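Local structure of monomethylamine methyltransferase mtmB1 (Methanosarcina barkeri, 1NTH) at residues A[142-154]-A[378-391]. The protein catalyses transfer of the methyl group from monomethylamine to the corrinoid cofactor of its partner protein MtmC, a step in methanogenesis from methylamine. Sequence-based numbering, arbitrary orientation. Where two conformers were deposited one is given.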
loop_
_atom_site.group_PDB
_atom_site.type_symbol
_atom_site.label_atom_id
_atom_site.label_comp_id
_atom_site.label_asym_id
_atom_site.label_seq_id
_atom_site.Cartn_x
_atom_site.Cartn_y
_atom_site.Cartn_z
ATOM N N PRO A 142 13.717 24.133 -8.178
ATOM C CA PRO A 142 13.129 25.476 -8.249
ATOM C C PRO A 142 12.420 25.740 -9.579
ATOM O O PRO A 142 11.317 26.278 -9.607
ATOM C CB PRO A 142 14.337 26.389 -8.056
ATOM C CG PRO A 142 15.198 25.595 -7.137
ATOM C CD PRO A 142 15.112 24.198 -7.711
ATOM N N VAL A 143 13.060 25.372 -10.685
ATOM C CA VAL A 143 12.455 25.588 -11.991
ATOM C C VAL A 143 11.105 24.887 -12.104
ATOM O O VAL A 143 10.129 25.477 -12.564
ATOM C CB VAL A 143 13.376 25.094 -13.128
ATOM C CG1 VAL A 143 12.614 25.059 -14.443
ATOM C CG2 VAL A 143 14.581 26.026 -13.251
ATOM N N HIS A 144 11.037 23.630 -11.686
ATOM C CA HIS A 144 9.766 22.932 -11.782
ATOM C C HIS A 144 8.758 23.487 -10.789
ATOM O O HIS A 144 7.554 23.494 -11.055
ATOM C CB HIS A 144 9.959 21.427 -11.602
ATOM C CG HIS A 144 10.629 20.777 -12.772
ATOM N ND1 HIS A 144 11.998 20.759 -12.930
ATOM C CD2 HIS A 144 10.113 20.190 -13.877
ATOM C CE1 HIS A 144 12.296 20.189 -14.085
ATOM N NE2 HIS A 144 11.171 19.835 -14.679
ATOM N N MET A 145 9.245 23.974 -9.652
ATOM C CA MET A 145 8.350 24.554 -8.661
ATOM C C MET A 145 7.651 25.773 -9.251
ATOM O O MET A 145 6.521 26.084 -8.882
ATOM C CB MET A 145 9.116 24.939 -7.390
ATOM C CG MET A 145 8.249 24.913 -6.138
ATOM S SD MET A 145 9.095 25.438 -4.633
ATOM C CE MET A 145 10.493 24.321 -4.599
ATOM N N SER A 146 8.320 26.470 -10.167
ATOM C CA SER A 146 7.724 27.660 -10.762
ATOM C C SER A 146 6.453 27.332 -11.540
ATOM O O SER A 146 5.648 28.219 -11.821
ATOM C CB SER A 146 8.728 28.397 -11.664
ATOM O OG SER A 146 8.899 27.760 -12.918
ATOM N N TYR A 147 6.270 26.061 -11.889
ATOM C CA TYR A 147 5.068 25.648 -12.601
ATOM C C TYR A 147 4.029 25.152 -11.606
ATOM O O TYR A 147 2.848 25.486 -11.717
ATOM C CB TYR A 147 5.370 24.536 -13.608
ATOM C CG TYR A 147 6.311 24.963 -14.705
ATOM C CD1 TYR A 147 7.689 24.913 -14.520
ATOM C CD2 TYR A 147 5.821 25.427 -15.927
ATOM C CE1 TYR A 147 8.563 25.311 -15.526
ATOM C CE2 TYR A 147 6.686 25.831 -16.941
ATOM C CZ TYR A 147 8.054 25.767 -16.734
ATOM O OH TYR A 147 8.920 26.130 -17.739
ATOM N N ALA A 148 4.475 24.368 -10.627
ATOM C CA ALA A 148 3.562 23.829 -9.619
ATOM C C ALA A 148 2.924 24.944 -8.799
ATOM O O ALA A 148 1.799 24.805 -8.331
ATOM C CB ALA A 148 4.300 22.863 -8.698
ATOM N N LEU A 149 3.645 26.050 -8.634
ATOM C CA LEU A 149 3.129 27.186 -7.871
ATOM C C LEU A 149 2.037 27.952 -8.620
ATOM O O LEU A 149 1.333 28.769 -8.028
ATOM C CB LEU A 149 4.274 28.138 -7.506
ATOM C CG LEU A 149 5.233 27.635 -6.421
ATOM C CD1 LEU A 149 6.460 28.534 -6.350
ATOM C CD2 LEU A 149 4.508 27.591 -5.079
ATOM N N GLU A 150 1.905 27.694 -9.918
ATOM C CA GLU A 150 0.887 28.357 -10.731
ATOM C C GLU A 150 -0.421 27.571 -10.681
ATOM O O GLU A 150 -0.460 26.407 -11.076
ATOM C CB GLU A 150 1.349 28.452 -12.191
ATOM C CG GLU A 150 2.526 29.380 -12.448
ATOM C CD GLU A 150 2.198 30.835 -12.160
ATOM O OE1 GLU A 150 1.030 31.230 -12.364
ATOM O OE2 GLU A 150 3.110 31.586 -11.749
ATOM N N LYS A 151 -1.494 28.193 -10.202
ATOM C CA LYS A 151 -2.782 27.502 -10.147
ATOM C C LYS A 151 -3.287 27.140 -11.541
ATOM O O LYS A 151 -4.128 26.251 -11.695
ATOM C CB LYS A 151 -3.828 28.356 -9.424
ATOM C CG LYS A 151 -3.679 28.328 -7.914
ATOM C CD LYS A 151 -4.882 28.939 -7.223
ATOM C CE LYS A 151 -4.819 28.694 -5.720
ATOM N NZ LYS A 151 -6.034 29.200 -5.028
ATOM N N GLU A 152 -2.779 27.833 -12.555
ATOM C CA GLU A 152 -3.162 27.573 -13.941
ATOM C C GLU A 152 -2.707 26.187 -14.393
ATOM O O GLU A 152 -3.333 25.571 -15.256
ATOM C CB GLU A 152 -2.525 28.607 -14.877
ATOM C CG GLU A 152 -3.199 29.970 -14.924
ATOM C CD GLU A 152 -4.591 29.918 -15.524
ATOM O OE1 GLU A 152 -4.825 29.101 -16.443
ATOM O OE2 GLU A 152 -5.452 30.712 -15.090
ATOM N N VAL A 153 -1.612 25.707 -13.812
ATOM C CA VAL A 153 -1.044 24.414 -14.185
ATOM C C VAL A 153 -1.695 23.231 -13.458
ATOM O O VAL A 153 -1.851 23.248 -12.235
ATOM C CB VAL A 153 0.487 24.420 -13.938
ATOM C CG1 VAL A 153 1.103 23.085 -14.334
ATOM C CG2 VAL A 153 1.133 25.548 -14.746
ATOM N N ASP A 154 -2.067 22.211 -14.230
ATOM C CA ASP A 154 -2.713 21.003 -13.707
ATOM C C ASP A 154 -1.756 19.831 -13.493
ATOM O O ASP A 154 -1.857 19.110 -12.496
ATOM C CB ASP A 154 -3.824 20.548 -14.659
ATOM C CG ASP A 154 -4.939 21.556 -14.779
ATOM O OD1 ASP A 154 -5.531 21.903 -13.736
ATOM O OD2 ASP A 154 -5.231 21.995 -15.913
ATOM N N THR A 378 13.230 28.420 -19.608
ATOM C CA THR A 378 11.824 28.034 -19.524
ATOM C C THR A 378 11.367 28.369 -18.108
ATOM O O THR A 378 12.072 28.064 -17.144
ATOM C CB THR A 378 11.601 26.512 -19.739
ATOM O OG1 THR A 378 12.321 25.776 -18.741
ATOM C CG2 THR A 378 12.068 26.081 -21.119
ATOM N N THR A 379 10.210 29.009 -17.973
ATOM C CA THR A 379 9.694 29.336 -16.644
ATOM C C THR A 379 8.178 29.185 -16.596
ATOM O O THR A 379 7.509 29.170 -17.631
ATOM C CB THR A 379 10.025 30.784 -16.218
ATOM O OG1 THR A 379 9.055 31.677 -16.777
ATOM C CG2 THR A 379 11.419 31.184 -16.683
ATOM N N GLY A 380 7.647 29.090 -15.382
ATOM C CA GLY A 380 6.214 28.939 -15.199
ATOM C C GLY A 380 5.370 30.070 -15.757
ATOM O O GLY A 380 4.181 29.886 -16.000
ATOM N N MET A 381 5.965 31.242 -15.959
ATOM C CA MET A 381 5.215 32.374 -16.501
ATOM C C MET A 381 4.640 32.069 -17.880
ATOM O O MET A 381 3.531 32.491 -18.196
ATOM C CB MET A 381 6.098 33.624 -16.583
ATOM C CG MET A 381 6.321 34.322 -15.250
ATOM S SD MET A 381 4.813 35.071 -14.572
ATOM C CE MET A 381 4.900 36.725 -15.287
ATOM N N GLU A 382 5.389 31.343 -18.703
ATOM C CA GLU A 382 4.900 31.006 -20.035
ATOM C C GLU A 382 3.701 30.061 -19.940
ATOM O O GLU A 382 2.762 30.155 -20.733
ATOM C CB GLU A 382 6.014 30.372 -20.877
ATOM C CG GLU A 382 7.210 31.296 -21.110
ATOM C CD GLU A 382 8.401 30.947 -20.233
ATOM O OE1 GLU A 382 8.972 29.850 -20.417
ATOM O OE2 GLU A 382 8.762 31.765 -19.358
ATOM N N ALA A 383 3.734 29.155 -18.968
ATOM C CA ALA A 383 2.634 28.218 -18.771
ATOM C C ALA A 383 1.411 28.958 -18.236
ATOM O O ALA A 383 0.273 28.586 -18.525
ATOM C CB ALA A 383 3.049 27.112 -17.798
ATOM N N ARG A 384 1.641 30.001 -17.443
ATOM C CA ARG A 384 0.530 30.775 -16.909
ATOM C C ARG A 384 -0.230 31.425 -18.067
ATOM O O ARG A 384 -1.458 31.414 -18.099
ATOM C CB ARG A 384 1.027 31.868 -15.955
ATOM C CG ARG A 384 -0.104 32.703 -15.364
ATOM C CD ARG A 384 0.401 33.993 -14.737
ATOM N NE ARG A 384 1.269 33.762 -13.588
ATOM C CZ ARG A 384 1.809 34.732 -12.858
ATOM N NH1 ARG A 384 1.566 36.002 -13.161
ATOM N NH2 ARG A 384 2.588 34.438 -11.826
ATOM N N MET A 385 0.508 31.988 -19.023
ATOM C CA MET A 385 -0.129 32.629 -20.166
ATOM C C MET A 385 -0.877 31.586 -20.989
ATOM O O MET A 385 -2.004 31.819 -21.431
ATOM C CB MET A 385 0.913 33.329 -21.040
ATOM C CG MET A 385 0.311 34.114 -22.204
ATOM S SD MET A 385 -0.777 35.468 -21.668
ATOM C CE MET A 385 0.427 36.759 -21.387
ATOM N N MET A 386 -0.243 30.434 -21.189
ATOM C CA MET A 386 -0.849 29.348 -21.950
ATOM C C MET A 386 -2.202 29.000 -21.328
ATOM O O MET A 386 -3.198 28.827 -22.034
ATOM C CB MET A 386 0.086 28.129 -21.942
ATOM C CG MET A 386 -0.407 26.926 -22.733
ATOM S SD MET A 386 0.812 25.578 -22.767
ATOM C CE MET A 386 0.642 24.911 -21.108
ATOM N N GLY A 387 -2.235 28.928 -19.999
ATOM C CA GLY A 387 -3.465 28.602 -19.299
ATOM C C GLY A 387 -4.524 29.691 -19.332
ATOM O O GLY A 387 -5.702 29.403 -19.541
ATOM N N GLU A 388 -4.122 30.942 -19.120
ATOM C CA GLU A 388 -5.083 32.045 -19.138
ATOM C C GLU A 388 -5.716 32.197 -20.514
ATOM O O GLU A 388 -6.914 32.458 -20.637
ATOM C CB GLU A 388 -4.409 33.362 -18.744
ATOM C CG GLU A 388 -4.153 33.504 -17.256
ATOM C CD GLU A 388 -4.289 34.940 -16.785
ATOM O OE1 GLU A 388 -3.346 35.736 -16.990
ATOM O OE2 GLU A 388 -5.354 35.274 -16.221
ATOM N N VAL A 389 -4.901 32.034 -21.549
ATOM C CA VAL A 389 -5.383 32.151 -22.914
ATOM C C VAL A 389 -6.350 31.015 -23.236
ATOM O O VAL A 389 -7.334 31.212 -23.950
ATOM C CB VAL A 389 -4.208 32.157 -23.913
ATOM C CG1 VAL A 389 -4.727 32.074 -25.342
ATOM C CG2 VAL A 389 -3.390 33.435 -23.730
ATOM N N ALA A 390 -6.080 29.826 -22.700
ATOM C CA ALA A 390 -6.963 28.689 -22.936
ATOM C C ALA A 390 -8.334 28.981 -22.329
ATOM O O ALA A 390 -9.367 28.693 -22.933
ATOM C CB ALA A 390 -6.370 27.418 -22.324
ATOM N N ARG A 391 -8.343 29.553 -21.129
ATOM C CA ARG A 391 -9.597 29.886 -20.466
ATOM C C ARG A 391 -10.370 30.907 -21.298
ATOM O O ARG A 391 -11.577 30.776 -21.496
ATOM C CB ARG A 391 -9.338 30.469 -19.074
ATOM C CG ARG A 391 -10.614 30.806 -18.317
ATOM C CD ARG A 391 -10.329 31.533 -17.006
ATOM N NE ARG A 391 -9.774 32.864 -17.226
ATOM C CZ ARG A 391 -8.525 33.213 -16.936
ATOM N NH1 ARG A 391 -7.689 32.328 -16.411
ATOM N NH2 ARG A 391 -8.112 34.452 -17.171
HETATM O O HOH W 1 7.784 27.142 -19.888
HETATM O O HOH W 2 -8.040 29.655 -15.727
#
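Tyr147 lays one face of its ring over Gly380, whose CA sits 3.7 Å from the ring centroid in a CH-pi contact; Ala383 CB meets the ring at its edge, 3.7 Å from CD2. Gly380 CA also makes a CA-H...O contact with Ser146 O (3.5 Å). Ser146 OG, turned between its own backbone N and carbonyl carbon (chi1 77°), accepts from Gly380 N at 3.1 Å. At the N-terminus of helix 380-393, Thr379 and Glu382 form a capping box, and a water joins Tyr147 OH to Glu382 OE1. In this TIM-barrel protein the contact packs helix 140-148, and the turn leading from it to barrel strand 155-156, against helix 380-393. Arg384 grips the Glu150 carboxylate side-on: NH2 takes the syn lone pair of OE2 (2.9 Å), while NE reaches OE1 from above the carboxylate plane (2.8 Å). Met381 SD covers one face of the Arg384 guanidinium, and Phe3 O and Arg4 O of a second subunit accept from Arg384 NH1 and NH2. Cut back to an alanine, Arg384 would probably leave the buried Glu150 carboxylate without its salt-bridge partner. Farther along, Glu152 OE2 forms a salt bridge at the edge of the Arg391 guanidinium (NH1, 3.1 Å), Glu152 OE1 another with Lys123; Phe458 also partners Arg391.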